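Local coordinates for protein cyclase (Uncultured organism, PDB 5IBZ) that is a putative cyclase that may have arylformamidase activity, as its family is generally assigned, though its own substrate is not established, at residues N33-E38 / G197-I202; D163-R166 / S171-E174; D232-I237 / G269-D274. All coordinates share one frame; numbering follows the deposited sequence.

Contact 1. Residues N33-E38 / G197-I202; sequences NYITPE and GDILVI
Tyr34, at the end of a 3-10 turn, and Ile35 in the loop after it close over Gly197, the residue that leads into strand 199-203, and the three meet in different ways. Tyr34 brings up its backbone and the root of its side chain: its carbonyl O stands 3.5 Å from Gly197 CA, and its CB lies over the same residue, 3.7 Å from Gly197 CA. The phenol ring then turns off, because CG sits anti to the carbonyl carbon (chi1 -71°), so of the tyrosine side chain it is CB that meets the glycine. Trp23 meets that ring edge-to-face, and Lys22 holds its hydroxyl.

Ile35 does the opposite. The first bond of its side chain does not aim at the strand, but the extended CG1-CD1 arm (chi2 178°) reaches it. On the way CG1 passes 3.5 Å from Gly197 O, and the methyl at the end reaches Ile199 at the start of the strand, with Ile35 CD1 and Ile199 CD1 4.2 Å apart. The contact is thus backbone against side chain at Gly197 and methyl against methyl at Ile199.

Gly197 takes a positive phi of 91°, and a CB there would collide both with Tyr34 O and with the carbonyl of the residue before it. The bare backbone is what lets the loop come so close, with Tyr34 CA and Gly197 CA 4.4 Å apart. Tyr34 O itself is taken by Arg39, from helix 37-44, whose backbone N is also capped by Thr36 OG1.

The pattern is that of a loop packed against the residue that leads into a central parallel strand, just before helix 37-44: Ile199 is hydrogen-bonded to strand 158-163 on one side, while Leu200 pairs with Gly244 of strand 244-247 on the other, within the mixed sheet of the cyclase fold.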
ATOM      1  N   ASN B  33       4.820 -32.039  -7.365  1.00  9.01           N
ATOM      2  CA  ASN B  33       4.222 -33.311  -7.743  1.00  9.21           C
ATOM      3  C   ASN B  33       4.788 -34.530  -7.002  1.00  9.66           C
ATOM      4  O   ASN B  33       4.197 -35.619  -7.045  1.00  9.59           O
ATOM      5  CB  ASN B  33       4.359 -33.507  -9.249  1.00  9.03           C
ATOM      6  CG  ASN B  33       3.530 -32.514 -10.039  1.00 10.48           C
ATOM      7  OD1 ASN B  33       2.357 -32.268  -9.737  1.00 11.86           O
ATOM      8  ND2 ASN B  33       4.150 -31.902 -11.042  1.00  9.36           N
ATOM      9  N   TYR B  34       5.917 -34.357  -6.315  1.00  8.44           N
ATOM     10  CA  TYR B  34       6.451 -35.399  -5.454  1.00  8.51           C
ATOM     11  C   TYR B  34       5.605 -35.569  -4.177  1.00  8.23           C
ATOM     12  O   TYR B  34       5.701 -36.605  -3.531  1.00  8.46           O
ATOM     13  CB  TYR B  34       7.888 -35.112  -5.050  1.00  9.68           C
ATOM     14  CG  TYR B  34       8.949 -35.234  -6.118  1.00  9.05           C
ATOM     15  CD1 TYR B  34       9.032 -36.343  -6.946  1.00  9.43           C
ATOM     16  CD2 TYR B  34       9.920 -34.246  -6.253  1.00  9.16           C
ATOM     17  CE1 TYR B  34      10.021 -36.433  -7.889  1.00  9.85           C
ATOM     18  CE2 TYR B  34      10.918 -34.333  -7.188  1.00  9.93           C
ATOM     19  CZ  TYR B  34      10.979 -35.425  -7.999  1.00 11.38           C
ATOM     20  OH  TYR B  34      11.998 -35.503  -8.931  1.00 11.78           O
ATOM     21  N   ILE B  35       4.807 -34.563  -3.803  1.00  8.79           N
ATOM     22  CA  ILE B  35       3.943 -34.713  -2.645  1.00  8.57           C
ATOM     23  C   ILE B  35       2.622 -35.347  -3.106  1.00 10.67           C
ATOM     24  O   ILE B  35       1.800 -34.730  -3.782  1.00 13.23           O
ATOM     25  CB  ILE B  35       3.679 -33.382  -1.924  1.00  9.65           C
ATOM     26  CG1 ILE B  35       5.008 -32.701  -1.573  1.00  8.82           C
ATOM     27  CG2 ILE B  35       2.823 -33.650  -0.702  1.00  9.74           C
ATOM     28  CD1 ILE B  35       4.880 -31.319  -0.887  1.00  8.45           C
ATOM     29  N   THR B  36       2.446 -36.594  -2.703  1.00  9.52           N
ATOM     30  CA  THR B  36       1.334 -37.425  -3.139  1.00  9.73           C
ATOM     31  C   THR B  36       0.432 -37.692  -1.952  1.00  8.96           C
ATOM     32  O   THR B  36       0.856 -37.536  -0.806  1.00 10.30           O
ATOM     33  CB  THR B  36       1.827 -38.765  -3.676  1.00  9.01           C
ATOM     34  OG1 THR B  36       2.458 -39.479  -2.611  1.00 11.32           O
ATOM     35  CG2 THR B  36       2.820 -38.559  -4.826  1.00 12.75           C
ATOM     36  N   PRO B  37      -0.808 -38.128  -2.210  1.00 11.40           N
ATOM     37  CA  PRO B  37      -1.673 -38.468  -1.078  1.00 12.47           C
ATOM     38  C   PRO B  37      -1.038 -39.474  -0.121  1.00 12.54           C
ATOM     39  O   PRO B  37      -1.119 -39.306   1.092  1.00 11.25           O
ATOM     40  CB  PRO B  37      -2.928 -39.041  -1.764  1.00 13.40           C
ATOM     41  CG  PRO B  37      -2.962 -38.319  -3.067  1.00 14.43           C
ATOM     42  CD  PRO B  37      -1.524 -38.176  -3.492  1.00 13.07           C
ATOM     43  N   GLU B  38      -0.383 -40.513  -0.631  1.00 10.76           N
ATOM     44  CA  GLU B  38       0.258 -41.474   0.268  1.00 14.51           C
ATOM     45  C   GLU B  38       1.362 -40.844   1.114  1.00 12.67           C
ATOM     46  O   GLU B  38       1.523 -41.180   2.285  1.00 12.21           O
ATOM     47  CB  GLU B  38       0.822 -42.659  -0.511  1.00 17.34           C
ATOM     48  CG  GLU B  38       0.959 -43.925   0.366  1.00 34.49           C
ATOM     49  CD  GLU B  38      -0.393 -44.493   0.842  1.00 36.29           C
ATOM     50  OE1 GLU B  38      -1.200 -44.905  -0.010  1.00 25.84           O
ATOM     51  OE2 GLU B  38      -0.657 -44.531   2.065  1.00 34.22           O
ATOM     52  N   GLY B 197       9.384 -36.447  -1.794  1.00 11.27           N
ATOM     53  CA  GLY B 197       8.308 -35.551  -1.424  1.00  8.50           C
ATOM     54  C   GLY B 197       8.609 -34.667  -0.210  1.00  7.73           C
ATOM     55  O   GLY B 197       7.873 -33.730   0.063  1.00  9.52           O
ATOM     56  N   ASP B 198       9.681 -34.965   0.522  1.00  8.13           N
ATOM     57  CA  ASP B 198       9.977 -34.197   1.725  1.00  7.63           C
ATOM     58  C   ASP B 198      10.231 -32.734   1.396  1.00  8.49           C
ATOM     59  O   ASP B 198      10.723 -32.381   0.321  1.00  8.17           O
ATOM     60  CB  ASP B 198      11.207 -34.736   2.462  1.00  8.31           C
ATOM     61  CG  ASP B 198      10.946 -36.005   3.237  1.00 11.78           C
ATOM     62  OD1 ASP B 198       9.768 -36.445   3.350  1.00 12.08           O
ATOM     63  OD2 ASP B 198      11.954 -36.570   3.749  1.00 12.40           O
ATOM     64  N   ILE B 199       9.872 -31.880   2.342  1.00  8.51           N
ATOM     65  CA  ILE B 199      10.324 -30.510   2.369  1.00  8.44           C
ATOM     66  C   ILE B 199      11.492 -30.442   3.346  1.00  7.78           C
ATOM     67  O   ILE B 199      11.333 -30.775   4.518  1.00 10.30           O
ATOM     68  CB  ILE B 199       9.194 -29.580   2.797  1.00  9.82           C
ATOM     69  CG1 ILE B 199       8.115 -29.563   1.706  1.00 16.79           C
ATOM     70  CG2 ILE B 199       9.705 -28.167   3.038  1.00 10.15           C
ATOM     71  CD1 ILE B 199       6.774 -29.123   2.186  1.00 24.01           C
ATOM     72  N   LEU B 200      12.657 -30.032   2.865  1.00  7.15           N
ATOM     73  CA  LEU B 200      13.852 -29.908   3.680  1.00  7.25           C
ATOM     74  C   LEU B 200      13.947 -28.513   4.265  1.00 10.84           C
ATOM     75  O   LEU B 200      13.849 -27.528   3.555  1.00  9.33           O
ATOM     76  CB  LEU B 200      15.074 -30.217   2.844  1.00  7.42           C
ATOM     77  CG  LEU B 200      16.391 -30.222   3.614  1.00 10.77           C
ATOM     78  CD1 LEU B 200      16.483 -31.417   4.569  1.00 14.27           C
ATOM     79  CD2 LEU B 200      17.552 -30.250   2.639  1.00 13.72           C
ATOM     80  N   VAL B 201      14.140 -28.448   5.573  1.00  9.01           N
ATOM     81  CA  VAL B 201      14.196 -27.191   6.286  1.00  8.18           C
ATOM     82  C   VAL B 201      15.582 -27.089   6.930  1.00  8.14           C
ATOM     83  O   VAL B 201      15.954 -27.944   7.751  1.00  8.98           O
ATOM     84  CB  VAL B 201      13.068 -27.121   7.353  1.00 11.69           C
ATOM     85  CG1 VAL B 201      13.136 -25.865   8.112  1.00 15.58           C
ATOM     86  CG2 VAL B 201      11.690 -27.280   6.680  1.00 13.74           C
ATOM     87  N   ILE B 202      16.364 -26.091   6.513  1.00  8.87           N
ATOM     88  CA  ILE B 202      17.778 -25.980   6.885  1.00  9.01           C
ATOM     89  C   ILE B 202      18.017 -24.865   7.884  1.00  7.60           C
ATOM     90  O   ILE B 202      17.715 -23.685   7.590  1.00  7.96           O
ATOM     91  CB  ILE B 202      18.658 -25.709   5.646  1.00  8.75           C
ATOM     92  CG1 ILE B 202      18.376 -26.767   4.573  1.00  8.67           C
ATOM     93  CG2 ILE B 202      20.147 -25.694   6.018  1.00  8.05           C
ATOM     94  CD1 ILE B 202      19.068 -26.486   3.253  1.00  9.47           C
TER

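Contact 2. Residues D163-R166 / S171-E174; sequences DIVR and SLPE
Leu172 folds back onto Ile164 and Val165 in a local, largely apolar contact between the short helix 164-167, which follows strand 158-163 directly, and the loop that leads to strand 177-178. Only four residues separate the two segments, so the chain makes a tight return at the periphery of the fold, and Val165 CA and Ser171 CA come within 4.9 Å of each other.

Leu172 and Val165 carry most of the contact, with Ile164 contributing a methyl. In the leucine CG lies anti to the carbonyl carbon (chi1 -63°), which carries its two methyls toward the helix, where Leu172 CD2 meets Ile164 CG2 at 3.9 Å. Leu172 CD1 touches the same methyl at 4.1 Å, so the fork of the leucine bears on one branch of the isoleucine while the other branch of Ile164 leads elsewhere. Val165 divides its two methyls between the neighbours: CG2 faces Leu172 CG at 4.2 Å, whereas CG1, placed anti to the backbone N (chi1 169°), packs 3.7 Å from Ser171 N. The leucine crosses both partners at a slant. Ser171 joins through its backbone, and its CB points away.

The helix start is fixed independently by Asp163 at the N-cap. Its OD1 accepts Arg166 N at 3.0 Å, from well above the carboxylate plane, and its OD2 takes Arg166 NH1 at 2.8 Å, nearly in line with the C-O bond and in the guanidinium plane. Arg203 adds a salt bridge to Asp163 OD1, so this one carboxylate gathers two arginines and probably eases the close approach of their like charges.

Around the contact, Ile164 also packs on Ile202 of strand 199-203 and on Leu183 and Ala186 of helix 180-190, Leu172 reaches Thr227 in a loop, and Arg166 touches Ala289 and Ala293 of helix 286-295.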
ATOM      1  N   ASP B 163      19.785 -29.508  11.051  1.00  8.53           N
ATOM      2  CA  ASP B 163      20.333 -28.452  11.889  1.00  8.64           C
ATOM      3  C   ASP B 163      21.817 -28.352  11.624  1.00  9.50           C
ATOM      4  O   ASP B 163      22.636 -28.955  12.302  1.00 10.44           O
ATOM      5  CB  ASP B 163      20.037 -28.723  13.350  1.00 10.81           C
ATOM      6  CG  ASP B 163      20.325 -27.524  14.241  1.00  9.81           C
ATOM      7  OD1 ASP B 163      21.045 -26.600  13.803  1.00  9.10           O
ATOM      8  OD2 ASP B 163      19.832 -27.541  15.399  1.00  9.80           O
ATOM      9  N   ILE B 164      22.162 -27.584  10.610  1.00  8.81           N
ATOM     10  CA  ILE B 164      23.559 -27.466  10.220  1.00  9.10           C
ATOM     11  C   ILE B 164      24.351 -26.714  11.293  1.00 10.28           C
ATOM     12  O   ILE B 164      25.511 -27.028  11.552  1.00 10.08           O
ATOM     13  CB  ILE B 164      23.686 -26.779   8.850  1.00 10.31           C
ATOM     14  CG1 ILE B 164      22.990 -27.616   7.761  1.00 10.93           C
ATOM     15  CG2 ILE B 164      25.152 -26.585   8.487  1.00 12.07           C
ATOM     16  CD1 ILE B 164      23.650 -28.950   7.479  1.00 14.78           C
ATOM     17  N   VAL B 165      23.715 -25.742  11.945  1.00  9.23           N
ATOM     18  CA  VAL B 165      24.357 -25.009  13.041  1.00  9.51           C
ATOM     19  C   VAL B 165      24.842 -25.999  14.112  1.00  9.83           C
ATOM     20  O   VAL B 165      26.013 -25.964  14.518  1.00 10.22           O
ATOM     21  CB  VAL B 165      23.396 -23.938  13.644  1.00  9.32           C
ATOM     22  CG1 VAL B 165      23.931 -23.370  14.936  1.00  9.65           C
ATOM     23  CG2 VAL B 165      23.158 -22.807  12.632  1.00 11.59           C
ATOM     24  N   ARG B 166      23.980 -26.900  14.561  1.00 10.05           N
ATOM     25  CA  ARG B 166      24.392 -27.832  15.618  1.00 10.07           C
ATOM     26  C   ARG B 166      25.392 -28.869  15.098  1.00 10.79           C
ATOM     27  O   ARG B 166      26.286 -29.291  15.828  1.00 10.73           O
ATOM     28  CB  ARG B 166      23.180 -28.536  16.247  1.00  9.94           C
ATOM     29  CG  ARG B 166      22.528 -27.721  17.352  1.00 11.41           C
ATOM     30  CD  ARG B 166      21.390 -28.473  18.049  1.00 12.56           C
ATOM     31  NE  ARG B 166      20.905 -27.714  19.205  1.00  9.99           N
ATOM     32  CZ  ARG B 166      20.020 -26.718  19.142  1.00  9.74           C
ATOM     33  NH1 ARG B 166      19.476 -26.364  17.967  1.00 10.61           N
ATOM     34  NH2 ARG B 166      19.662 -26.077  20.257  1.00 10.99           N
ATOM     35  N   SER B 171      27.529 -23.072  15.727  1.00 10.81           N
ATOM     36  CA  SER B 171      27.637 -21.850  14.952  1.00 13.20           C
ATOM     37  C   SER B 171      28.169 -22.136  13.564  1.00 12.14           C
ATOM     38  O   SER B 171      28.769 -23.189  13.324  1.00 14.80           O
ATOM     39  CB  SER B 171      28.547 -20.840  15.641  1.00 11.29           C
ATOM     40  OG  SER B 171      29.837 -21.386  15.839  1.00 14.72           O
ATOM     41  N   LEU B 172      27.924 -21.184  12.661  1.00 12.36           N
ATOM     42  CA  LEU B 172      28.484 -21.183  11.308  1.00 12.98           C
ATOM     43  C   LEU B 172      29.201 -19.876  11.048  1.00 14.30           C
ATOM     44  O   LEU B 172      28.659 -18.807  11.363  1.00 15.72           O
ATOM     45  CB  LEU B 172      27.386 -21.359  10.244  1.00 13.52           C
ATOM     46  CG  LEU B 172      26.562 -22.638  10.221  1.00 12.48           C
ATOM     47  CD1 LEU B 172      25.554 -22.559   9.069  1.00 13.53           C
ATOM     48  CD2 LEU B 172      27.446 -23.812  10.043  1.00 14.00           C
ATOM     49  N   PRO B 173      30.415 -19.939  10.474  1.00 13.06           N
ATOM     50  CA  PRO B 173      31.124 -18.707  10.119  1.00 13.41           C
ATOM     51  C   PRO B 173      30.342 -17.858   9.140  1.00 13.42           C
ATOM     52  O   PRO B 173      29.555 -18.363   8.343  1.00 15.06           O
ATOM     53  CB  PRO B 173      32.415 -19.206   9.459  1.00 19.21           C
ATOM     54  CG  PRO B 173      32.563 -20.598   9.884  1.00 20.11           C
ATOM     55  CD  PRO B 173      31.195 -21.134  10.105  1.00 14.97           C
ATOM     56  N   GLU B 174      30.604 -16.557   9.178  1.00 13.67           N
ATOM     57  CA  GLU B 174      30.000 -15.638   8.224  1.00 13.56           C
ATOM     58  C   GLU B 174      30.292 -16.121   6.809  1.00 11.65           C
ATOM     59  O   GLU B 174      31.441 -16.415   6.465  1.00 15.60           O
ATOM     60  CB  GLU B 174      30.528 -14.209   8.425  1.00 16.58           C
ATOM     61  CG  GLU B 174      30.012 -13.223   7.384  1.00 20.63           C
ATOM     62  CD  GLU B 174      30.487 -11.793   7.602  1.00 32.92           C
ATOM     63  OE1 GLU B 174      31.004 -11.478   8.690  1.00 35.36           O
ATOM     64  OE2 GLU B 174      30.345 -10.978   6.672  1.00 35.16           O
TER

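Contact 3. Residues D232-I237 / G269-D274; sequences DTVPWI and GNLLRD
Helices 233-239 and 266-275 run in roughly the same direction where they meet, their local axes 36° apart and 10.4 Å from each other at closest approach. This is a buried helix-helix pair in the cyclase fold, beside the central mixed sheet: strand 244-247 follows the first helix, strand 278-281 the second, and Leu271 also packs on Ile279 of that last strand.

Across the pair, Val234 and Leu271 have the nearest pair of CA atoms, 7.0 Å apart. The CG1 branch of Val234 meets Asn270 CB at 3.8 Å, and the two side chains stand about at right angles. Its other methyl, CG2, lies 4.3 Å from Leu271 CD2. That leucine methyl is also held one turn farther along, where Ile237 presents both CG2 and CD1 to it, CD1 being 4.0 Å from Leu271 CD2.

Asn270 thus gives its CB to the apolar seam and turns its amide to polar partners. His12 N meets Asn270 OD1, and Asn270 ND2 donates at 2.7 Å to Asp274 OD2, almost within the amide plane and close to the carboxylate's C-O line, while Asp274 OD1 takes Arg273 NH1 at 2.9 Å.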
ATOM      1  N   ASP B 232      27.045 -27.641  -4.989  1.00 12.64           N
ATOM      2  CA  ASP B 232      27.072 -29.105  -5.016  1.00 12.68           C
ATOM      3  C   ASP B 232      25.932 -29.715  -4.198  1.00 13.50           C
ATOM      4  O   ASP B 232      25.800 -30.939  -4.138  1.00 13.37           O
ATOM      5  CB  ASP B 232      28.466 -29.643  -4.586  1.00 15.08           C
ATOM      6  CG  ASP B 232      28.622 -29.881  -3.090  1.00 16.87           C
ATOM      7  OD1 ASP B 232      27.854 -29.348  -2.265  1.00 15.72           O
ATOM      8  OD2 ASP B 232      29.577 -30.613  -2.747  1.00 18.23           O
ATOM      9  N   THR B 233      25.051 -28.883  -3.638  1.00 10.17           N
ATOM     10  CA  THR B 233      23.841 -29.410  -3.017  1.00 10.50           C
ATOM     11  C   THR B 233      22.742 -29.683  -4.058  1.00 10.32           C
ATOM     12  O   THR B 233      21.792 -30.413  -3.790  1.00 11.13           O
ATOM     13  CB  THR B 233      23.280 -28.464  -1.928  1.00 10.75           C
ATOM     14  OG1 THR B 233      22.768 -27.264  -2.526  1.00 10.13           O
ATOM     15  CG2 THR B 233      24.356 -28.135  -0.870  1.00 11.17           C
ATOM     16  N   VAL B 234      22.877 -29.123  -5.257  1.00 10.05           N
ATOM     17  CA  VAL B 234      21.792 -29.186  -6.237  1.00 10.73           C
ATOM     18  C   VAL B 234      21.567 -30.623  -6.770  1.00 11.20           C
ATOM     19  O   VAL B 234      20.415 -31.087  -6.820  1.00 10.36           O
ATOM     20  CB  VAL B 234      22.039 -28.179  -7.375  1.00 10.77           C
ATOM     21  CG1 VAL B 234      21.073 -28.411  -8.519  1.00 13.38           C
ATOM     22  CG2 VAL B 234      21.857 -26.745  -6.858  1.00 14.40           C
ATOM     23  N   PRO B 235      22.637 -31.339  -7.143  1.00 10.44           N
ATOM     24  CA  PRO B 235      22.354 -32.705  -7.596  1.00 11.25           C
ATOM     25  C   PRO B 235      21.750 -33.556  -6.469  1.00 11.03           C
ATOM     26  O   PRO B 235      20.916 -34.428  -6.728  1.00 10.73           O
ATOM     27  CB  PRO B 235      23.721 -33.225  -8.022  1.00 12.00           C
ATOM     28  CG  PRO B 235      24.523 -32.006  -8.349  1.00 11.98           C
ATOM     29  CD  PRO B 235      24.043 -30.967  -7.350  1.00 10.09           C
ATOM     30  N   TRP B 236      22.180 -33.306  -5.237  1.00 10.22           N
ATOM     31  CA  TRP B 236      21.644 -34.043  -4.085  1.00  9.46           C
ATOM     32  C   TRP B 236      20.149 -33.757  -3.892  1.00  9.73           C
ATOM     33  O   TRP B 236      19.356 -34.672  -3.676  1.00 11.25           O
ATOM     34  CB  TRP B 236      22.440 -33.685  -2.832  1.00  9.46           C
ATOM     35  CG  TRP B 236      22.027 -34.392  -1.592  1.00 10.16           C
ATOM     36  CD1 TRP B 236      22.324 -35.683  -1.226  1.00 13.68           C
ATOM     37  CD2 TRP B 236      21.241 -33.845  -0.537  1.00  9.75           C
ATOM     38  NE1 TRP B 236      21.782 -35.954   0.007  1.00 14.78           N
ATOM     39  CE2 TRP B 236      21.105 -34.842   0.444  1.00 10.76           C
ATOM     40  CE3 TRP B 236      20.644 -32.598  -0.322  1.00 12.61           C
ATOM     41  CZ2 TRP B 236      20.393 -34.633   1.619  1.00 14.15           C
ATOM     42  CZ3 TRP B 236      19.934 -32.398   0.844  1.00 15.42           C
ATOM     43  CH2 TRP B 236      19.814 -33.405   1.795  1.00 14.66           C
ATOM     44  N   ILE B 237      19.775 -32.491  -3.963  1.00  9.95           N
ATOM     45  CA  ILE B 237      18.376 -32.107  -3.868  1.00  8.90           C
ATOM     46  C   ILE B 237      17.558 -32.823  -4.930  1.00  9.75           C
ATOM     47  O   ILE B 237      16.451 -33.301  -4.662  1.00  9.89           O
ATOM     48  CB  ILE B 237      18.236 -30.565  -3.990  1.00  8.85           C
ATOM     49  CG1 ILE B 237      18.748 -29.908  -2.706  1.00  9.57           C
ATOM     50  CG2 ILE B 237      16.789 -30.185  -4.214  1.00  9.42           C
ATOM     51  CD1 ILE B 237      19.056 -28.430  -2.829  1.00 10.13           C
ATOM     52  N   GLY B 269      18.831 -20.457  -9.950  1.00 12.88           N
ATOM     53  CA  GLY B 269      18.534 -20.830 -11.317  1.00 12.27           C
ATOM     54  C   GLY B 269      18.311 -22.316 -11.459  1.00 11.58           C
ATOM     55  O   GLY B 269      17.337 -22.759 -12.083  1.00 13.95           O
ATOM     56  N   ASN B 270      19.218 -23.111 -10.900  1.00 11.13           N
ATOM     57  CA  ASN B 270      19.110 -24.557 -11.033  1.00 11.46           C
ATOM     58  C   ASN B 270      17.871 -25.082 -10.302  1.00  9.49           C
ATOM     59  O   ASN B 270      17.164 -25.928 -10.833  1.00 12.58           O
ATOM     60  CB  ASN B 270      20.360 -25.263 -10.494  1.00 10.90           C
ATOM     61  CG  ASN B 270      21.594 -25.068 -11.376  1.00 19.34           C
ATOM     62  OD1 ASN B 270      22.715 -25.078 -10.878  1.00 27.67           O
ATOM     63  ND2 ASN B 270      21.396 -24.920 -12.671  1.00 27.64           N
ATOM     64  N   LEU B 271      17.600 -24.600  -9.085  1.00  9.36           N
ATOM     65  CA  LEU B 271      16.442 -25.128  -8.375  1.00  9.04           C
ATOM     66  C   LEU B 271      15.128 -24.718  -9.028  1.00  9.42           C
ATOM     67  O   LEU B 271      14.279 -25.558  -9.323  1.00  9.22           O
ATOM     68  CB  LEU B 271      16.435 -24.686  -6.920  1.00 11.72           C
ATOM     69  CG  LEU B 271      17.530 -25.301  -6.048  1.00 11.60           C
ATOM     70  CD1 LEU B 271      17.324 -24.855  -4.596  1.00 10.24           C
ATOM     71  CD2 LEU B 271      17.620 -26.806  -6.138  1.00 13.57           C
ATOM     72  N   LEU B 272      14.946 -23.423  -9.261  1.00  9.81           N
ATOM     73  CA  LEU B 272      13.652 -22.955  -9.766  1.00 10.69           C
ATOM     74  C   LEU B 272      13.392 -23.342 -11.212  1.00 11.15           C
ATOM     75  O   LEU B 272      12.364 -23.940 -11.516  1.00 12.61           O
ATOM     76  CB  LEU B 272      13.560 -21.440  -9.618  1.00  9.01           C
ATOM     77  CG  LEU B 272      13.561 -20.977  -8.146  1.00  8.48           C
ATOM     78  CD1 LEU B 272      13.704 -19.476  -8.091  1.00 12.23           C
ATOM     79  CD2 LEU B 272      12.344 -21.418  -7.358  1.00 10.79           C
ATOM     80  N   ARG B 273      14.328 -23.016 -12.096  1.00  9.02           N
ATOM     81  CA  ARG B 273      14.161 -23.315 -13.515  1.00  8.84           C
ATOM     82  C   ARG B 273      14.418 -24.768 -13.889  1.00 10.48           C
ATOM     83  O   ARG B 273      13.605 -25.373 -14.583  1.00 11.03           O
ATOM     84  CB  ARG B 273      15.071 -22.422 -14.356  1.00 10.54           C
ATOM     85  CG  ARG B 273      15.027 -22.745 -15.832  1.00 13.69           C
ATOM     86  CD  ARG B 273      16.104 -22.015 -16.543  1.00 14.03           C
ATOM     87  NE  ARG B 273      16.000 -22.092 -17.985  1.00 19.16           N
ATOM     88  CZ  ARG B 273      16.611 -22.977 -18.758  1.00 21.80           C
ATOM     89  NH1 ARG B 273      17.350 -23.947 -18.228  1.00 30.74           N
ATOM     90  NH2 ARG B 273      16.467 -22.909 -20.081  1.00 20.29           N
ATOM     91  N   ASP B 274      15.555 -25.322 -13.486  1.00 10.28           N
ATOM     92  CA  ASP B 274      15.922 -26.627 -14.002  1.00  9.35           C
ATOM     93  C   ASP B 274      15.154 -27.753 -13.286  1.00  9.65           C
ATOM     94  O   ASP B 274      14.650 -28.668 -13.947  1.00 11.52           O
ATOM     95  CB  ASP B 274      17.438 -26.831 -13.888  1.00 10.83           C
ATOM     96  CG  ASP B 274      18.230 -25.851 -14.741  1.00 16.94           C
ATOM     97  OD1 ASP B 274      17.725 -25.451 -15.800  1.00 16.60           O
ATOM     98  OD2 ASP B 274      19.359 -25.482 -14.353  1.00 17.10           O
TER

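Overall arrangement
Taken along the chain, contact 2 is nested inside the loop closed by contact 1, and contact 3 follows both. Their centres lie about 25 Å apart for contacts 1 and 2, 16 Å for contacts 1 and 3, and 22 Å for contacts 2 and 3. Strand 199-203 is the common element: it receives the N-terminal loop at one end, while its Ile202 CG2 packs 3.8 Å from Ile164 CG1 of contact 2 and its Leu200 CD2 lies 3.7 Å from Trp236 CZ3 of contact 3. Contacts 2 and 3 do not touch each other. One central strand thereby ties together the N-terminal segment, a peripheral turn and a helix pair whose Leu271 side chain lies about 10 Å from a bound acetylphosphate.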